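PDB 1WOL: HEPN domain-containing protein from Sulfolobus tokodaii, which is of unknown function but adopts the HEPN fold, an alpha-helical domain that in relatives is associated with nucleotide binding. Local coordinates for residues K9-D14 / R112-V117; E28-L33 / E105-A110. All blocks are in the same frame, centred on the assembly; numbering follows the deposited sequence.

How the interactions relate
Interactions 1 and 2 pack different helices against two parts of helix 100-120, their centres about 12 Å apart. In interaction 1 the partner is helix 4-23, which runs roughly antiparallel to it; in interaction 2 it is helix 27-48, which runs roughly parallel. Along the chain the order is 9-14, 28-33, 105-110, 112-117, so interaction 2 is enclosed by interaction 1 and the last helix returns to meet both of the first two. The contacts also touch directly, Asp14 CB lying 3.6 Å from Leu33 O. Together they join the first two helices to the last in the helical bundle of the HEPN domain.

Interaction 1 (K9-D14 / R112-V117); sequences KQAERD and RILNWV
The backbones of segments 9-14 and 112-117, on helices 4-23 and 100-120, come nearest at Ala11 and Leu114, whose CA atoms are 7.4 Å apart, and the two segments run in roughly opposite directions. Both residues direct their CB atoms at the facing helix, and a single leucine carries most of the contact. Leu114 holds CG opposite its backbone N (chi1 170°), which carries the forked end of the side chain toward helix 4-23. One prong, CD1, meets the methyl group CB of Ala11 at 4.0 Å. The other, CD2, approaches the aliphatic part of the neighbouring side chain, with Glu12 CG 4.2 Å away. Glu12 thus contributes its methylene to the apolar side of the contact, while its carboxylate is engaged through OE2 in a salt bridge with Lys118, one turn beyond Leu114 on the last helix. The apolar seam continues on both sides, where Leu114 also touches Leu15 and Val117 packs on Ile8. Small alanine opposite large leucine, with 115 Å² buried between the segments, is plain antiparallel helix packing; here it joins the first and last long helices of the HEPN helical bundle.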
# COMPACT_ATOMS: atom_id res chain seq x y z
N LYS A 9 -12.46 -5.02 0.49
CA LYS A 9 -12.34 -6.14 -0.45
C LYS A 9 -11.28 -5.76 -1.46
O LYS A 9 -10.50 -6.74 -1.82
CB LYS A 9 -13.69 -6.36 -1.20
CG LYS A 9 -14.71 -7.14 -0.39
CD LYS A 9 -15.89 -7.57 -1.28
CE LYS A 9 -16.90 -6.54 -1.41
NZ LYS A 9 -18.20 -7.17 -2.11
N GLN A 10 -11.26 -4.52 -1.98
CA GLN A 10 -10.23 -4.18 -2.99
C GLN A 10 -8.88 -4.39 -2.36
O GLN A 10 -7.93 -4.93 -3.01
CB GLN A 10 -10.30 -2.73 -3.38
CG GLN A 10 -11.45 -2.46 -4.30
CD GLN A 10 -11.26 -1.01 -4.79
OE1 GLN A 10 -10.56 -0.71 -5.81
NE2 GLN A 10 -11.78 -0.10 -3.99
N ALA A 11 -8.75 -4.02 -1.09
CA ALA A 11 -7.38 -4.17 -0.50
C ALA A 11 -7.04 -5.64 -0.30
O ALA A 11 -5.83 -5.96 -0.54
CB ALA A 11 -7.38 -3.42 0.93
N GLU A 12 -7.99 -6.49 0.11
CA GLU A 12 -7.69 -7.89 0.34
C GLU A 12 -7.30 -8.52 -0.99
O GLU A 12 -6.40 -9.34 -1.11
CB GLU A 12 -8.94 -8.58 0.96
CG GLU A 12 -9.09 -7.92 2.26
CD GLU A 12 -9.91 -8.56 3.17
OE1 GLU A 12 -11.03 -8.93 2.64
OE2 GLU A 12 -9.40 -8.62 4.38
N ARG A 13 -7.97 -8.08 -2.10
CA ARG A 13 -7.64 -8.73 -3.40
C ARG A 13 -6.26 -8.23 -3.87
O ARG A 13 -5.50 -9.04 -4.49
CB ARG A 13 -8.74 -8.20 -4.43
CG ARG A 13 -8.61 -8.94 -5.85
CD ARG A 13 -9.06 -10.44 -5.61
NE ARG A 13 -9.34 -11.00 -6.94
CZ ARG A 13 -9.94 -12.12 -7.05
NH1 ARG A 13 -10.38 -12.74 -5.84
NH2 ARG A 13 -9.98 -12.73 -8.23
N ASP A 14 -5.94 -6.97 -3.66
CA ASP A 14 -4.62 -6.43 -4.04
C ASP A 14 -3.54 -7.23 -3.27
O ASP A 14 -2.47 -7.50 -3.82
CB ASP A 14 -4.52 -4.92 -3.68
CG ASP A 14 -5.36 -4.05 -4.59
OD1 ASP A 14 -5.69 -4.57 -5.65
OD2 ASP A 14 -5.60 -2.90 -4.25
N ARG A 112 0.57 -5.18 7.46
CA ARG A 112 0.54 -4.40 8.75
C ARG A 112 -0.52 -3.34 8.63
O ARG A 112 -1.30 -3.16 9.54
CB ARG A 112 1.97 -3.85 9.03
CG ARG A 112 2.42 -2.84 10.10
CD ARG A 112 3.84 -3.51 10.27
NE ARG A 112 3.96 -3.73 11.51
CZ ARG A 112 3.35 -4.50 12.31
NH1 ARG A 112 2.56 -4.12 13.30
NH2 ARG A 112 3.70 -5.76 12.06
N ILE A 113 -0.56 -2.59 7.53
CA ILE A 113 -1.60 -1.53 7.40
C ILE A 113 -2.98 -2.06 7.25
O ILE A 113 -3.89 -1.53 7.93
CB ILE A 113 -1.18 -0.57 6.28
CG1 ILE A 113 0.07 0.15 6.66
CG2 ILE A 113 -2.38 0.41 5.93
CD1 ILE A 113 0.75 0.99 5.49
N LEU A 114 -3.21 -3.12 6.48
CA LEU A 114 -4.51 -3.69 6.32
C LEU A 114 -5.03 -4.24 7.65
O LEU A 114 -6.19 -4.01 7.97
CB LEU A 114 -4.43 -4.78 5.26
CG LEU A 114 -5.71 -5.69 5.13
CD1 LEU A 114 -6.86 -4.85 4.65
CD2 LEU A 114 -5.43 -6.80 4.07
N ASN A 115 -4.15 -4.86 8.44
CA ASN A 115 -4.68 -5.43 9.72
C ASN A 115 -4.96 -4.29 10.67
O ASN A 115 -5.92 -4.44 11.53
CB ASN A 115 -3.62 -6.30 10.43
CG ASN A 115 -3.35 -7.56 9.80
OD1 ASN A 115 -4.16 -8.09 9.13
ND2 ASN A 115 -2.15 -8.14 10.14
N TRP A 116 -4.15 -3.24 10.63
CA TRP A 116 -4.34 -2.08 11.60
C TRP A 116 -5.66 -1.40 11.21
O TRP A 116 -6.48 -1.06 12.05
CB TRP A 116 -3.14 -1.23 11.47
CG TRP A 116 -3.31 0.09 12.19
CD1 TRP A 116 -3.14 0.33 13.59
CD2 TRP A 116 -3.63 1.35 11.62
NE1 TRP A 116 -3.33 1.69 13.85
CE2 TRP A 116 -3.61 2.33 12.67
CE3 TRP A 116 -3.89 1.76 10.30
CZ2 TRP A 116 -3.86 3.70 12.44
CZ3 TRP A 116 -4.14 3.11 10.09
CH2 TRP A 116 -4.13 4.07 11.15
N VAL A 117 -5.96 -1.29 9.91
CA VAL A 117 -7.23 -0.70 9.55
C VAL A 117 -8.35 -1.62 9.96
O VAL A 117 -9.37 -1.14 10.48
CB VAL A 117 -7.27 -0.52 7.94
CG1 VAL A 117 -8.75 -0.26 7.49
CG2 VAL A 117 -6.35 0.55 7.57

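Interaction 2 (E28-L33 / E105-A110); sequences ELACFL and ECINCA. With TBU (tertiary-butyl alcohol), chain B.
Cys31 and Cys106 turn their sulfurs toward each other through nearly matching torsions (chi1 -80° and -75°), each SG lying opposite its own carbonyl carbon and beside the backbone N. This cysteine pair links two roughly parallel helices of the HEPN bundle, 27-48 and 100-120, where segments 28-33 and 105-110 come nearest, the CA atoms of Cys31 and Cys106 being 5.2 Å apart. The distance between Cys31 SG and Cys106 SG is 2.6 Å, too long for an ordinary disulfide and too short for relaxed sulfur packing. A disulfide between these residues is known for this protein, and the intermediate spacing could reflect a mixture of bonded and reduced cysteines, so the state of the pair here is doubtful. Gln79 and Phe75 lie against Cys106. One turn along the last helix, Cys109 forms a clear disulfide with Cys72, tying helix 67-77 to the bundle as well. Beside the sulfurs the contact is apolar: the end of Ile107 reaches across to Ala30, CD1 to CB at 4.3 Å, and its other neighbours include Leu15 of helix 4-23.

The CB of Phe32 is directed away from segment 105-110, and on that far side of its helix a tertiary-butyl alcohol molecule is bound. Its methyl C2 lies 3.8 Å from Glu28 CG and is also close to Leu29 CA. Methyl C3 sits over one face of the Phe32 ring, displaced toward the rim, 4.0 Å from Phe32 CD1.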
# COMPACT_ATOMS: atom_id res chain seq x y z
N GLU A 28 8.58 -6.13 -8.70
CA GLU A 28 8.10 -4.78 -8.76
C GLU A 28 6.57 -4.69 -8.73
O GLU A 28 5.97 -3.78 -8.17
CB GLU A 28 8.68 -4.10 -10.01
CG GLU A 28 7.82 -4.22 -11.36
CD GLU A 28 7.69 -5.65 -11.89
OE1 GLU A 28 7.15 -5.65 -13.07
OE2 GLU A 28 8.08 -6.63 -11.31
N LEU A 29 5.94 -5.72 -9.34
CA LEU A 29 4.48 -5.81 -9.31
C LEU A 29 4.00 -6.06 -7.87
O LEU A 29 3.00 -5.50 -7.51
CB LEU A 29 4.09 -6.92 -10.32
CG LEU A 29 2.52 -7.07 -10.45
CD1 LEU A 29 1.82 -5.80 -10.79
CD2 LEU A 29 2.25 -8.21 -11.44
N ALA A 30 4.61 -7.02 -7.25
CA ALA A 30 4.21 -7.26 -5.84
C ALA A 30 4.34 -5.95 -5.04
O ALA A 30 3.42 -5.65 -4.18
CB ALA A 30 5.19 -8.24 -5.27
N CYS A 31 5.35 -5.12 -5.31
CA CYS A 31 5.47 -3.84 -4.51
C CYS A 31 4.43 -2.86 -4.87
O CYS A 31 3.83 -2.19 -4.05
CB CYS A 31 6.85 -3.20 -4.79
SG CYS A 31 8.11 -4.08 -3.74
N PHE A 32 4.10 -2.74 -6.20
CA PHE A 32 3.02 -1.85 -6.55
C PHE A 32 1.72 -2.22 -5.95
O PHE A 32 0.93 -1.35 -5.54
CB PHE A 32 2.92 -1.97 -8.13
CG PHE A 32 1.75 -1.21 -8.69
CD1 PHE A 32 1.83 0.21 -8.82
CD2 PHE A 32 0.63 -1.87 -9.03
CE1 PHE A 32 0.63 0.90 -9.34
CE2 PHE A 32 -0.51 -1.20 -9.51
CZ PHE A 32 -0.49 0.13 -9.66
N LEU A 33 1.38 -3.55 -6.00
CA LEU A 33 0.07 -4.05 -5.52
C LEU A 33 0.01 -3.94 -3.96
O LEU A 33 -1.08 -3.73 -3.46
CB LEU A 33 -0.09 -5.53 -5.96
CG LEU A 33 -0.39 -5.68 -7.46
CD1 LEU A 33 -0.19 -7.15 -7.76
CD2 LEU A 33 -1.77 -5.15 -7.76
N GLU A 105 9.20 -6.96 1.96
CA GLU A 105 8.99 -5.76 2.81
C GLU A 105 7.73 -5.02 2.39
O GLU A 105 6.98 -4.50 3.25
CB GLU A 105 10.20 -4.83 2.64
CG GLU A 105 11.41 -5.50 3.29
CD GLU A 105 12.70 -4.61 3.22
OE1 GLU A 105 12.66 -3.52 2.64
OE2 GLU A 105 13.68 -5.15 3.82
N CYS A 106 7.48 -4.94 1.12
CA CYS A 106 6.26 -4.25 0.66
C CYS A 106 5.02 -5.10 1.06
O CYS A 106 4.06 -4.47 1.61
CB CYS A 106 6.21 -4.21 -0.87
SG CYS A 106 7.43 -2.91 -1.49
N ILE A 107 4.96 -6.41 0.84
CA ILE A 107 3.78 -7.20 1.18
C ILE A 107 3.56 -7.06 2.71
O ILE A 107 2.41 -6.90 3.13
CB ILE A 107 4.00 -8.63 0.75
CG1 ILE A 107 3.80 -8.67 -0.81
CG2 ILE A 107 2.92 -9.55 1.41
CD1 ILE A 107 4.32 -10.03 -1.43
N ASN A 108 4.64 -7.26 3.43
CA ASN A 108 4.42 -7.21 4.91
C ASN A 108 4.02 -5.89 5.45
O ASN A 108 3.25 -5.84 6.48
CB ASN A 108 5.71 -7.77 5.54
CG ASN A 108 5.84 -9.21 5.24
OD1 ASN A 108 4.95 -9.93 4.84
ND2 ASN A 108 7.09 -9.72 5.49
N CYS A 109 4.46 -4.79 4.84
CA CYS A 109 3.92 -3.51 5.27
C CYS A 109 2.47 -3.37 4.90
O CYS A 109 1.69 -2.74 5.58
CB CYS A 109 4.66 -2.34 4.60
SG CYS A 109 6.09 -1.80 5.58
N ALA A 110 2.07 -3.87 3.69
CA ALA A 110 0.61 -3.88 3.32
C ALA A 110 -0.21 -4.68 4.32
O ALA A 110 -1.27 -4.20 4.72
CB ALA A 110 0.43 -4.43 1.84
O TBU B . 3.03 -2.42 -13.69
C TBU B . 4.03 -1.74 -12.87
C1 TBU B . 5.23 -1.59 -13.79
C2 TBU B . 4.38 -2.60 -11.61
C3 TBU B . 3.43 -0.47 -12.45